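Local coordinates for protein peptidoglycan-binding domain 1 (Burkholderia, PDB 5NM7) that is a modular phage endolysin that probably binds peptidoglycan through one domain and cleaves it with a lysozyme-like N-acetylmuramidase domain, at residues 8-13 against 31-36; 84-89 against 214-219; 98-103 against 252-257; 117-122 against 143-148; 124-129 against 169-174. All coordinates share one frame; numbering follows the deposited sequence.

Overall arrangement
From the N terminus, contact 1 closes first, joining the approach to helix 12-23 with the loop before helix 36-48 in the putative peptidoglycan-binding domain. Contacts 2 and 3 then open on the successive helices 77-87 and 91-101. Before either closes, contacts 4 and 5 open on helix 119-128. Contact 4 closes at 143-148 and contact 5 at helix 169-174, so these two cross, touching where M122 meets C171 and A172; both are nested inside contacts 2 and 3. Contact 2 closes on helix 207-219 and contact 3 on helix 250-265, crossing in turn. Contacts 1 and 5 are farthest apart, centres about 49 Å from each other.

Contact 1 of 5, residues 8-13 against 31-36; sequences GDRGAD and DAIYGS. With GLY (glycine), chain D.
G8, D9 and G11 meet Y34 and A32 backbone to backbone, around a single bridge between R10 and I33. G8 N bonds Y34 O at 2.8 Å. Y34 N gives a bond to D9 O and G11 N one to A32 O, both 2.9 Å. Packing is tight here. A32 O also receives a CA-H...O contact from R10 CA at 3.1 Å, and A32 CB, small enough to lie against main chain, is 3.4 Å from G11 O. G8 and G11 have backbone angles that would jam a CB against the preceding carbonyl, which explains glycine at both places. Y34 CB sits 3.3 Å from D9 O; CG is anti to the backbone N (chi1 -161°), and the ring beyond packs on V14, L17 and V42, its OH bonding G55 O. The other side is looser: the exposed chains of R10 and I33 only brush, and the arginine leads away. Beyond the bridge, D31 and I33 O hold the amino group of a bound glycine, D31 OD2 being 2.8 Å from the glycine N. A carboxylate and a carbonyl around one nitrogen imply a site suited to a protonated amine, its attraction probably reinforced by charge.

Contact 2 of 5, residues 84-89 against 214-219; sequences ADRLQV and FVRFVL
The R86 guanidinium is held from two directions: NH1 forms a salt bridge with E212 OE1, and one face lies on V215 CG1. R86 uses its chain twice. Its CB packs on V215 CG1 at 3.7 Å; the chain is bent at chi2 and chi3, and the same methyl lies over the centre of that guanidinium face. L219 CD1 is 3.8 Å from R86 NH2. The nearby R216 brings a like charge, but E212 serves both arginines, its OE2 in a salt bridge with R216 NE, and probably eases their repulsion. A bound glycine also touches R86 and V215. The rest of the contact is apolar. L87 has its CG beside the backbone N (chi1 -65°), and its CD2 lies between three residues of helix 207-219: V215 CG1, V218 CG1 and L219 CG are each 4.0 Å from it. A leucine suits this place: it is apolar and long enough to carry a methyl in among the three. Just here helix 77-87 ends. D85 O accepts from Q88 NE2 at 2.8 Å and weakly from Q88 N, and V89 N returns to A84 O at 3.2 Å. Q88, with positive phi (55°), is the C-prime residue: the arrangement is a Schellman motif, ending one helix against the flank of another.

Contact 3 of 5, residues 98-103 against 252-257; sequences NEVESK and VKLERA
V100 and L254 meet at a slant, V100 CB lying 3.8 Å from L254 CD2. V100 points toward helix 250-265, and both its methyls lie against K253 CB. CG1 is anti to the backbone N (chi1 175°); CG2 also rests 3.6 Å from K253 O and 4.2 Å from A257 CB. A short beta-branched chain suits a spot this close to the main chain, and the small A257 is consistent with the closeness of the helices. Of the K253 side chain, CB takes part; the extended remainder leads away. E101 crosses L254 at about a right angle: the bend at chi2 (-72°) brings CD round, and OE2 lies 3.8 Å from L254 CD1, while N241 ND2 bonds that oxygen. E99 OE1 passes near A257 CB, but the polar partners of E99 are R260 and Y261, farther along helix 250-265. L254 also packs on W233 and F236 of helix 233-241 and on V97, A257 on A96, so helix 250-265 packs on both helix 91-101 and helix 233-241.

Contact 4 of 5, residues 117-122 against 143-148; sequences YERHIM and LVNSKR
R119 and Y117 carry the strongest polar bonds, each ending on carbonyls of the loop 143-148. R119 NE gives a bond of 2.8 Å to K147 O, and R119 NH2 adds one of 3.1 Å to R148 O, from well above that carbonyl's plane (61°). Two N-H groups on one edge of the guanidinium thus hold successive carbonyls, a task suited to arginine. Its CG lies between the backbone N and the carbonyl carbon (chi1 64°), and the chain then runs extended to NE. Y117 OH donates to L143 O at a short 2.5 Å, at the ring's edge. N145 runs alongside R119, pointing the same way, with ND2 over the centre of the guanidinium face and bonded to P141 O. The asparagine also makes an Asx turn, OD1 accepting from K147 N at 3.0 Å, which probably helps fix the loop where K147 O faces the arginine. Main chains approach closely too: H120 CA is 2.9 Å from N145 O, a CA-H...O contact, and N145 N bonds R119 O weakly. Farther out, R148 CB makes a CH-pi contact over one face of the H120 ring, 3.9 Å from its centroid. H120 NE2 lies over the centre of one face of the R148 guanidinium, the planes 33° apart. On the buried flank, M122 CG packs on V144 CG2 at 4.3 Å, and both also touch helix 156-167.

Contact 5 of 5, residues 124-129 against 169-174; sequences RQLAAA and GACALE
Two helices of the N-acetylmuramidase domain, 119-128 and 169-174, pack through Q125 and C171 near the protein surface. The axes of these segments run closer to antiparallel than parallel, at 141°, and come within 9.4 Å. The polar side of the contact is a bond from Q125 NE2 to E174 OE1, 2.8 Å long and fairly straight (160°). The two side chains cross at about a right angle: the carboxylate oxygen lies in the plane of the amide, whereas the amide nitrogen comes from above the plane of the carboxylate (57°). The glutamine chain is bent at chi2, which brings its amide carbon CD round toward E174. E174 OE2 accepts from W188 NE1, so both oxygens have a donor, which probably holds the group's rotation and steadies its negative charge. The apolar side gathers round C171. A small, polarisable thiol suits this narrow place, because SG can rest 3.6 Å from Q125 O and 3.9 Å from Q125 CB. L126 leans in from one flank, CD2 being 4.3 Å from C171 CB. M122, one turn before L126, packs on C171 as well. Farther along the chain, A129 CB meets C171 SG at 4.2 Å.

Contact 1 of 5, residues 8-13 against 31-36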
# COMPACT_ATOMS: atom_id res chain seq x y z
N GLY A 8 -0.87 -19.11 11.29
CA GLY A 8 -1.45 -20.33 10.80
C GLY A 8 -0.50 -21.17 9.96
O GLY A 8 -0.75 -22.35 9.78
N ASP A 9 0.57 -20.57 9.42
CA ASP A 9 1.56 -21.31 8.68
C ASP A 9 2.28 -22.31 9.60
O ASP A 9 2.34 -22.12 10.82
CB ASP A 9 2.57 -20.38 8.00
CG ASP A 9 2.06 -19.78 6.71
OD1 ASP A 9 1.38 -20.47 5.94
OD2 ASP A 9 2.35 -18.61 6.45
N ARG A 10 2.72 -23.41 9.01
CA ARG A 10 3.41 -24.48 9.74
C ARG A 10 4.52 -25.03 8.88
O ARG A 10 4.41 -25.09 7.66
CB ARG A 10 2.43 -25.61 10.09
CG ARG A 10 1.39 -25.25 11.15
CD ARG A 10 0.23 -26.24 11.24
NE ARG A 10 -0.50 -26.35 9.98
CZ ARG A 10 -1.58 -27.11 9.78
NH1 ARG A 10 -2.11 -27.82 10.76
NH2 ARG A 10 -2.16 -27.14 8.58
N GLY A 11 5.61 -25.45 9.51
CA GLY A 11 6.63 -26.17 8.77
C GLY A 11 8.02 -25.64 8.96
O GLY A 11 8.26 -24.75 9.78
N ALA A 12 8.94 -26.20 8.18
CA ALA A 12 10.37 -25.89 8.33
C ALA A 12 10.66 -24.39 8.21
O ALA A 12 11.50 -23.88 8.92
CB ALA A 12 11.17 -26.68 7.31
N ASP A 13 9.95 -23.70 7.32
CA ASP A 13 10.14 -22.25 7.18
C ASP A 13 9.76 -21.50 8.47
O ASP A 13 10.37 -20.50 8.79
CB ASP A 13 9.36 -21.69 5.99
CG ASP A 13 9.91 -22.13 4.63
OD1 ASP A 13 11.14 -22.40 4.50
OD2 ASP A 13 9.11 -22.20 3.68
N ASP A 31 8.62 -24.76 17.51
CA ASP A 31 7.69 -25.84 17.22
C ASP A 31 7.15 -25.83 15.79
O ASP A 31 6.32 -26.67 15.48
CB ASP A 31 6.53 -25.78 18.21
CG ASP A 31 5.71 -24.50 18.07
OD1 ASP A 31 6.09 -23.64 17.26
OD2 ASP A 31 4.73 -24.34 18.81
N ALA A 32 7.65 -24.92 14.94
CA ALA A 32 7.26 -24.84 13.54
C ALA A 32 5.78 -24.44 13.35
O ALA A 32 5.20 -24.71 12.29
CB ALA A 32 7.58 -26.16 12.81
N ILE A 33 5.18 -23.81 14.35
CA ILE A 33 3.77 -23.36 14.29
C ILE A 33 3.76 -21.84 14.46
O ILE A 33 4.19 -21.31 15.50
CB ILE A 33 2.91 -23.98 15.41
CG1 ILE A 33 2.82 -25.50 15.26
CG2 ILE A 33 1.50 -23.38 15.43
CD1 ILE A 33 2.35 -26.20 16.52
N TYR A 34 3.25 -21.15 13.45
CA TYR A 34 3.15 -19.70 13.50
C TYR A 34 1.82 -19.40 14.16
O TYR A 34 0.81 -19.21 13.49
CB TYR A 34 3.23 -19.16 12.06
CG TYR A 34 3.58 -17.71 11.87
CD1 TYR A 34 4.54 -17.35 10.94
CD2 TYR A 34 2.93 -16.69 12.57
CE1 TYR A 34 4.85 -16.03 10.70
CE2 TYR A 34 3.25 -15.36 12.34
CZ TYR A 34 4.22 -15.05 11.38
OH TYR A 34 4.57 -13.74 11.10
N GLY A 35 1.84 -19.37 15.48
CA GLY A 35 0.66 -19.05 16.26
C GLY A 35 0.79 -17.66 16.82
O GLY A 35 1.62 -16.85 16.37
N SER A 36 -0.02 -17.37 17.83
CA SER A 36 -0.07 -16.03 18.41
C SER A 36 1.25 -15.59 19.04
O SER A 36 1.58 -14.42 19.00
CB SER A 36 -1.24 -15.92 19.42
OG SER A 36 -1.00 -16.71 20.58
N GLY D . 4.15 -21.71 18.25
CA GLY D . 3.03 -21.34 19.14
C GLY D . 2.70 -19.87 18.97
O GLY D . 3.29 -19.17 18.13
OXT GLY D . 1.83 -19.37 19.70

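Contact 2 of 5, residues 84-89 against 214-219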
# COMPACT_ATOMS: atom_id res chain seq x y z
N ALA A 84 -2.44 8.32 11.49
CA ALA A 84 -3.58 8.28 12.43
C ALA A 84 -3.87 9.66 13.00
O ALA A 84 -5.02 10.10 13.09
CB ALA A 84 -3.33 7.28 13.55
N ASP A 85 -2.82 10.37 13.38
CA ASP A 85 -2.95 11.76 13.83
C ASP A 85 -3.50 12.69 12.77
O ASP A 85 -4.40 13.51 13.06
CB ASP A 85 -1.63 12.28 14.35
CG ASP A 85 -1.14 11.51 15.59
OD1 ASP A 85 -1.94 10.82 16.25
OD2 ASP A 85 0.05 11.62 15.89
N ARG A 86 -2.98 12.58 11.54
CA ARG A 86 -3.48 13.39 10.45
C ARG A 86 -4.96 13.19 10.17
O ARG A 86 -5.67 14.15 9.80
CB ARG A 86 -2.69 13.14 9.16
CG ARG A 86 -1.29 13.69 9.17
CD ARG A 86 -1.34 15.20 8.98
NE ARG A 86 -2.01 15.56 7.75
CZ ARG A 86 -1.47 15.40 6.56
NH1 ARG A 86 -0.25 14.93 6.49
NH2 ARG A 86 -2.12 15.75 5.46
N LEU A 87 -5.40 11.94 10.24
CA LEU A 87 -6.77 11.56 9.92
C LEU A 87 -7.74 11.67 11.08
O LEU A 87 -8.95 11.66 10.85
CB LEU A 87 -6.81 10.12 9.38
CG LEU A 87 -6.09 9.90 8.04
CD1 LEU A 87 -5.85 8.43 7.84
CD2 LEU A 87 -6.90 10.45 6.91
N GLN A 88 -7.21 11.75 12.31
CA GLN A 88 -8.00 11.62 13.54
C GLN A 88 -8.78 10.30 13.52
O GLN A 88 -10.00 10.25 13.73
CB GLN A 88 -8.92 12.85 13.76
CG GLN A 88 -8.15 14.14 13.94
CD GLN A 88 -7.42 14.20 15.27
OE1 GLN A 88 -8.06 14.11 16.33
NE2 GLN A 88 -6.08 14.20 15.22
N VAL A 89 -8.05 9.24 13.19
CA VAL A 89 -8.58 7.89 13.11
C VAL A 89 -7.77 7.07 14.12
O VAL A 89 -6.58 7.32 14.35
CB VAL A 89 -8.44 7.36 11.66
CG1 VAL A 89 -8.69 5.86 11.57
CG2 VAL A 89 -9.38 8.10 10.71
N PHE A 214 -2.23 8.97 0.24
CA PHE A 214 -3.45 8.29 0.73
C PHE A 214 -4.16 9.11 1.80
O PHE A 214 -5.37 9.29 1.72
CB PHE A 214 -3.14 6.88 1.24
CG PHE A 214 -4.26 6.23 2.03
CD1 PHE A 214 -5.24 5.51 1.38
CD2 PHE A 214 -4.31 6.35 3.40
CE1 PHE A 214 -6.27 4.94 2.08
CE2 PHE A 214 -5.36 5.77 4.11
CZ PHE A 214 -6.32 5.06 3.44
N VAL A 215 -3.41 9.61 2.77
CA VAL A 215 -3.99 10.44 3.84
C VAL A 215 -4.72 11.63 3.22
O VAL A 215 -5.88 11.92 3.56
CB VAL A 215 -2.91 10.89 4.82
CG1 VAL A 215 -3.40 12.00 5.73
CG2 VAL A 215 -2.44 9.70 5.64
N ARG A 216 -4.04 12.34 2.32
CA ARG A 216 -4.69 13.49 1.67
C ARG A 216 -5.93 13.10 0.89
O ARG A 216 -6.91 13.84 0.88
CB ARG A 216 -3.71 14.25 0.79
CG ARG A 216 -2.54 14.86 1.57
CD ARG A 216 -1.58 15.48 0.57
NE ARG A 216 -0.39 16.05 1.20
CZ ARG A 216 0.40 16.97 0.63
NH1 ARG A 216 0.12 17.46 -0.56
NH2 ARG A 216 1.49 17.40 1.29
N PHE A 217 -5.87 11.95 0.21
CA PHE A 217 -6.96 11.43 -0.59
C PHE A 217 -8.19 11.20 0.26
O PHE A 217 -9.30 11.62 -0.10
CB PHE A 217 -6.55 10.13 -1.26
CG PHE A 217 -7.62 9.51 -2.09
CD1 PHE A 217 -8.30 8.41 -1.62
CD2 PHE A 217 -7.90 9.96 -3.38
CE1 PHE A 217 -9.26 7.82 -2.40
CE2 PHE A 217 -8.87 9.38 -4.17
CZ PHE A 217 -9.56 8.28 -3.67
N VAL A 218 -7.96 10.61 1.42
CA VAL A 218 -9.05 10.33 2.35
C VAL A 218 -9.58 11.64 2.94
O VAL A 218 -10.81 11.83 3.02
CB VAL A 218 -8.66 9.34 3.43
CG1 VAL A 218 -9.79 9.13 4.41
CG2 VAL A 218 -8.30 8.00 2.79
N LEU A 219 -8.68 12.53 3.32
CA LEU A 219 -9.08 13.84 3.85
C LEU A 219 -9.93 14.63 2.87
O LEU A 219 -10.80 15.41 3.29
CB LEU A 219 -7.88 14.65 4.30
CG LEU A 219 -7.15 14.23 5.57
CD1 LEU A 219 -5.87 14.99 5.79
CD2 LEU A 219 -8.04 14.34 6.80

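Contact 3 of 5, residues 98-103 against 252-257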
# COMPACT_ATOMS: atom_id res chain seq x y z
N ASN A 98 -3.77 -0.02 6.28
CA ASN A 98 -2.45 -0.26 5.72
C ASN A 98 -2.25 -1.72 5.37
O ASN A 98 -1.79 -2.06 4.28
CB ASN A 98 -1.38 0.20 6.66
CG ASN A 98 -0.01 0.15 6.03
OD1 ASN A 98 0.23 0.77 5.00
ND2 ASN A 98 0.88 -0.62 6.63
N GLU A 99 -2.61 -2.61 6.29
CA GLU A 99 -2.48 -4.05 6.01
C GLU A 99 -3.29 -4.52 4.82
O GLU A 99 -2.80 -5.30 3.99
CB GLU A 99 -2.86 -4.87 7.26
CG GLU A 99 -2.69 -6.38 7.10
CD GLU A 99 -3.02 -7.17 8.35
OE1 GLU A 99 -2.80 -6.68 9.45
OE2 GLU A 99 -3.53 -8.28 8.18
N VAL A 100 -4.54 -4.09 4.74
CA VAL A 100 -5.44 -4.61 3.74
C VAL A 100 -5.32 -3.89 2.40
O VAL A 100 -5.39 -4.53 1.34
CB VAL A 100 -6.88 -4.55 4.27
CG1 VAL A 100 -7.84 -4.99 3.19
CG2 VAL A 100 -6.98 -5.42 5.52
N GLU A 101 -5.16 -2.57 2.44
CA GLU A 101 -5.27 -1.75 1.24
C GLU A 101 -3.95 -1.43 0.57
O GLU A 101 -3.94 -1.15 -0.60
CB GLU A 101 -5.96 -0.44 1.53
CG GLU A 101 -7.37 -0.62 2.05
CD GLU A 101 -8.35 -1.07 0.99
OE1 GLU A 101 -7.98 -1.35 -0.16
OE2 GLU A 101 -9.59 -1.13 1.31
N SER A 102 -2.86 -1.50 1.31
CA SER A 102 -1.57 -1.24 0.69
C SER A 102 -1.19 -2.41 -0.23
O SER A 102 -1.46 -3.55 0.08
CB SER A 102 -0.50 -1.10 1.75
OG SER A 102 0.75 -0.83 1.11
N LYS A 103 -0.49 -2.09 -1.32
CA LYS A 103 0.18 -3.12 -2.09
C LYS A 103 1.33 -3.76 -1.32
O LYS A 103 1.83 -4.83 -1.73
CB LYS A 103 0.76 -2.52 -3.38
CG LYS A 103 -0.29 -2.02 -4.35
CD LYS A 103 -0.97 -3.19 -5.04
CE LYS A 103 -2.03 -2.75 -6.06
NZ LYS A 103 -3.30 -2.32 -5.42
N VAL A 252 -14.49 -7.36 5.05
CA VAL A 252 -14.26 -8.22 6.17
C VAL A 252 -12.81 -8.32 6.54
O VAL A 252 -12.47 -8.46 7.70
CB VAL A 252 -14.85 -9.63 5.91
CG1 VAL A 252 -14.67 -10.50 7.14
CG2 VAL A 252 -16.33 -9.51 5.58
N LYS A 253 -11.90 -8.24 5.56
CA LYS A 253 -10.49 -8.17 5.92
C LYS A 253 -10.15 -6.96 6.76
O LYS A 253 -9.35 -7.07 7.69
CB LYS A 253 -9.60 -8.22 4.66
CG LYS A 253 -9.59 -9.60 4.02
CD LYS A 253 -8.82 -9.58 2.72
CE LYS A 253 -8.64 -11.00 2.20
NZ LYS A 253 -8.17 -10.95 0.79
N LEU A 254 -10.72 -5.80 6.43
CA LEU A 254 -10.53 -4.61 7.22
C LEU A 254 -11.07 -4.81 8.64
O LEU A 254 -10.37 -4.53 9.60
CB LEU A 254 -11.23 -3.39 6.60
CG LEU A 254 -10.51 -2.84 5.36
CD1 LEU A 254 -11.44 -1.94 4.56
CD2 LEU A 254 -9.28 -2.10 5.80
N GLU A 255 -12.28 -5.32 8.70
CA GLU A 255 -12.97 -5.55 10.01
C GLU A 255 -12.17 -6.44 10.91
O GLU A 255 -11.83 -6.09 12.05
CB GLU A 255 -14.36 -6.11 9.77
CG GLU A 255 -15.23 -6.57 10.96
CD GLU A 255 -16.24 -7.64 10.52
OE1 GLU A 255 -16.78 -7.67 9.36
OE2 GLU A 255 -16.52 -8.49 11.37
N ARG A 256 -11.74 -7.58 10.37
CA ARG A 256 -10.98 -8.54 11.15
C ARG A 256 -9.55 -8.11 11.46
O ARG A 256 -9.05 -8.35 12.55
CB ARG A 256 -11.12 -9.94 10.51
CG ARG A 256 -12.62 -10.24 10.33
CD ARG A 256 -13.05 -11.67 10.55
NE ARG A 256 -14.51 -11.77 10.35
CZ ARG A 256 -15.16 -12.86 9.95
NH1 ARG A 256 -14.52 -14.00 9.67
NH2 ARG A 256 -16.48 -12.81 9.80
N ALA A 257 -8.90 -7.35 10.56
CA ALA A 257 -7.63 -6.73 10.88
C ALA A 257 -7.71 -5.73 12.02
O ALA A 257 -6.85 -5.71 12.90
CB ALA A 257 -7.03 -6.05 9.64

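Contact 4 of 5, residues 117-122 against 143-148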
# COMPACT_ATOMS: atom_id res chain seq x y z
N TYR A 117 -0.96 2.23 -15.29
CA TYR A 117 -1.40 3.23 -16.23
C TYR A 117 -2.81 2.89 -16.75
O TYR A 117 -3.09 1.72 -17.04
CB TYR A 117 -0.37 3.31 -17.36
CG TYR A 117 -0.86 4.15 -18.52
CD1 TYR A 117 -1.40 3.55 -19.63
CD2 TYR A 117 -0.81 5.54 -18.47
CE1 TYR A 117 -1.89 4.29 -20.68
CE2 TYR A 117 -1.29 6.29 -19.51
CZ TYR A 117 -1.82 5.65 -20.62
OH TYR A 117 -2.33 6.38 -21.69
N GLU A 118 -3.69 3.90 -16.80
CA GLU A 118 -5.11 3.73 -17.08
C GLU A 118 -5.47 4.48 -18.37
O GLU A 118 -5.68 5.71 -18.36
CB GLU A 118 -5.95 4.28 -15.93
CG GLU A 118 -5.71 3.61 -14.57
CD GLU A 118 -6.34 2.24 -14.45
OE1 GLU A 118 -6.94 1.77 -15.43
OE2 GLU A 118 -6.24 1.64 -13.36
N ARG A 119 -5.52 3.73 -19.46
CA ARG A 119 -5.74 4.29 -20.79
C ARG A 119 -7.07 5.00 -20.94
O ARG A 119 -7.17 5.95 -21.74
CB ARG A 119 -5.62 3.21 -21.85
CG ARG A 119 -6.66 2.13 -21.78
CD ARG A 119 -6.43 1.12 -22.86
NE ARG A 119 -7.46 0.11 -22.86
CZ ARG A 119 -7.38 -1.06 -23.50
NH1 ARG A 119 -6.31 -1.36 -24.25
NH2 ARG A 119 -8.37 -1.92 -23.37
N HIS A 120 -8.07 4.54 -20.20
CA HIS A 120 -9.39 5.22 -20.21
C HIS A 120 -9.37 6.55 -19.47
O HIS A 120 -10.11 7.47 -19.85
CB HIS A 120 -10.49 4.27 -19.74
CG HIS A 120 -10.51 4.02 -18.28
ND1 HIS A 120 -9.55 3.26 -17.64
CD2 HIS A 120 -11.37 4.43 -17.32
CE1 HIS A 120 -9.82 3.23 -16.35
NE2 HIS A 120 -10.93 3.90 -16.13
N ILE A 121 -8.52 6.70 -18.45
CA ILE A 121 -8.32 7.97 -17.82
C ILE A 121 -7.46 8.88 -18.71
O ILE A 121 -7.66 10.11 -18.73
CB ILE A 121 -7.70 7.84 -16.41
CG1 ILE A 121 -8.56 6.93 -15.51
CG2 ILE A 121 -7.52 9.19 -15.76
CD1 ILE A 121 -10.01 7.39 -15.35
N MET A 122 -6.47 8.31 -19.40
CA MET A 122 -5.69 9.12 -20.36
C MET A 122 -6.63 9.74 -21.39
O MET A 122 -6.57 10.95 -21.63
CB MET A 122 -4.64 8.29 -21.09
CG MET A 122 -3.75 9.12 -22.02
SD MET A 122 -2.69 10.23 -21.14
CE MET A 122 -1.46 10.61 -22.40
N LEU A 143 -2.95 2.36 -25.65
CA LEU A 143 -2.59 3.43 -24.72
C LEU A 143 -3.65 4.47 -24.46
O LEU A 143 -3.63 5.15 -23.44
CB LEU A 143 -1.39 4.22 -25.26
CG LEU A 143 -0.07 3.50 -25.30
CD1 LEU A 143 0.95 4.40 -25.97
CD2 LEU A 143 0.38 3.13 -23.89
N VAL A 144 -4.51 4.68 -25.44
CA VAL A 144 -5.56 5.69 -25.31
C VAL A 144 -6.80 4.97 -25.77
O VAL A 144 -6.82 4.45 -26.89
CB VAL A 144 -5.32 6.93 -26.19
CG1 VAL A 144 -6.35 7.99 -25.89
CG2 VAL A 144 -3.92 7.49 -25.99
N ASN A 145 -7.81 4.90 -24.91
CA ASN A 145 -9.00 4.09 -25.18
C ASN A 145 -10.10 4.39 -24.17
O ASN A 145 -9.83 4.45 -22.99
CB ASN A 145 -8.63 2.61 -25.11
CG ASN A 145 -9.50 1.73 -25.98
OD1 ASN A 145 -10.72 1.90 -26.03
ND2 ASN A 145 -8.89 0.77 -26.65
N SER A 146 -11.34 4.53 -24.63
CA SER A 146 -12.48 4.68 -23.71
C SER A 146 -12.76 3.39 -22.93
O SER A 146 -13.41 3.42 -21.90
CB SER A 146 -13.74 5.15 -24.46
OG SER A 146 -14.21 4.14 -25.34
N LYS A 147 -12.30 2.26 -23.46
CA LYS A 147 -12.33 0.96 -22.78
C LYS A 147 -11.14 0.82 -21.82
O LYS A 147 -9.99 1.06 -22.19
CB LYS A 147 -12.27 -0.19 -23.78
CG LYS A 147 -13.58 -0.89 -24.06
CD LYS A 147 -13.48 -1.58 -25.42
CE LYS A 147 -14.37 -2.83 -25.55
NZ LYS A 147 -13.71 -4.03 -24.92
N ARG A 148 -11.43 0.38 -20.61
CA ARG A 148 -10.40 0.15 -19.61
C ARG A 148 -9.58 -1.08 -19.96
O ARG A 148 -10.04 -1.96 -20.72
CB ARG A 148 -11.02 0.10 -18.20
CG ARG A 148 -11.71 -1.14 -17.72
CD ARG A 148 -12.12 -0.88 -16.28
NE ARG A 148 -13.03 0.27 -16.26
CZ ARG A 148 -13.23 1.10 -15.24
NH1 ARG A 148 -14.09 2.11 -15.39
NH2 ARG A 148 -12.61 0.95 -14.07

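Contact 5 of 5, residues 124-129 against 169-174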
# COMPACT_ATOMS: atom_id res chain seq x y z
N ARG A 124 -9.70 10.44 -21.07
CA ARG A 124 -10.44 11.47 -20.37
C ARG A 124 -9.63 12.77 -20.17
O ARG A 124 -10.16 13.87 -20.36
CB ARG A 124 -10.87 10.91 -19.01
CG ARG A 124 -12.16 11.43 -18.45
CD ARG A 124 -12.52 10.67 -17.17
NE ARG A 124 -13.19 11.62 -16.30
CZ ARG A 124 -14.47 12.01 -16.42
NH1 ARG A 124 -15.29 11.47 -17.31
NH2 ARG A 124 -14.93 12.94 -15.59
N GLN A 125 -8.36 12.64 -19.78
CA GLN A 125 -7.53 13.80 -19.49
C GLN A 125 -7.13 14.56 -20.75
O GLN A 125 -6.97 15.80 -20.72
CB GLN A 125 -6.27 13.41 -18.68
CG GLN A 125 -6.58 12.80 -17.32
CD GLN A 125 -7.44 13.71 -16.44
OE1 GLN A 125 -8.65 13.53 -16.35
NE2 GLN A 125 -6.81 14.71 -15.83
N LEU A 126 -6.97 13.83 -21.85
CA LEU A 126 -6.68 14.43 -23.16
C LEU A 126 -7.88 15.24 -23.68
O LEU A 126 -7.70 16.36 -24.18
CB LEU A 126 -6.29 13.35 -24.18
CG LEU A 126 -4.95 12.65 -23.96
CD1 LEU A 126 -4.85 11.36 -24.77
CD2 LEU A 126 -3.81 13.58 -24.28
N ALA A 127 -9.08 14.68 -23.56
CA ALA A 127 -10.33 15.38 -23.92
C ALA A 127 -10.49 16.69 -23.14
O ALA A 127 -10.70 17.75 -23.73
CB ALA A 127 -11.53 14.48 -23.69
N ALA A 128 -10.34 16.62 -21.82
CA ALA A 128 -10.39 17.80 -20.94
C ALA A 128 -9.28 18.83 -21.19
O ALA A 128 -9.46 20.02 -20.92
CB ALA A 128 -10.37 17.36 -19.48
N ALA A 129 -8.13 18.39 -21.70
CA ALA A 129 -7.03 19.28 -22.07
C ALA A 129 -7.21 19.97 -23.45
O ALA A 129 -6.40 20.83 -23.82
CB ALA A 129 -5.70 18.54 -22.02
N GLY A 169 2.81 14.56 -21.34
CA GLY A 169 3.51 14.19 -20.11
C GLY A 169 2.64 14.35 -18.89
O GLY A 169 2.49 13.41 -18.12
N ALA A 170 1.99 15.51 -18.76
CA ALA A 170 1.13 15.76 -17.61
C ALA A 170 -0.06 14.82 -17.59
O ALA A 170 -0.38 14.24 -16.53
CB ALA A 170 0.67 17.22 -17.59
N CYS A 171 -0.72 14.66 -18.73
CA CYS A 171 -1.89 13.79 -18.81
C CYS A 171 -1.58 12.33 -18.47
O CYS A 171 -2.35 11.65 -17.75
CB CYS A 171 -2.54 13.87 -20.19
SG CYS A 171 -3.45 15.44 -20.40
N ALA A 172 -0.44 11.86 -18.97
CA ALA A 172 -0.05 10.47 -18.73
C ALA A 172 0.17 10.21 -17.23
O ALA A 172 -0.27 9.16 -16.74
CB ALA A 172 1.22 10.11 -19.50
N LEU A 173 0.81 11.14 -16.53
CA LEU A 173 1.05 11.00 -15.08
C LEU A 173 -0.26 11.07 -14.33
O LEU A 173 -0.48 10.32 -13.38
CB LEU A 173 2.00 12.06 -14.57
CG LEU A 173 3.42 12.08 -15.21
CD1 LEU A 173 4.19 13.28 -14.71
CD2 LEU A 173 4.21 10.81 -14.98
N GLU A 174 -1.14 11.96 -14.77
CA GLU A 174 -2.52 12.04 -14.21
C GLU A 174 -3.35 10.76 -14.38
O GLU A 174 -4.17 10.43 -13.51
CB GLU A 174 -3.25 13.26 -14.82
CG GLU A 174 -2.70 14.58 -14.30
CD GLU A 174 -3.42 15.79 -14.92
OE1 GLU A 174 -4.11 15.61 -15.93
OE2 GLU A 174 -3.28 16.87 -14.34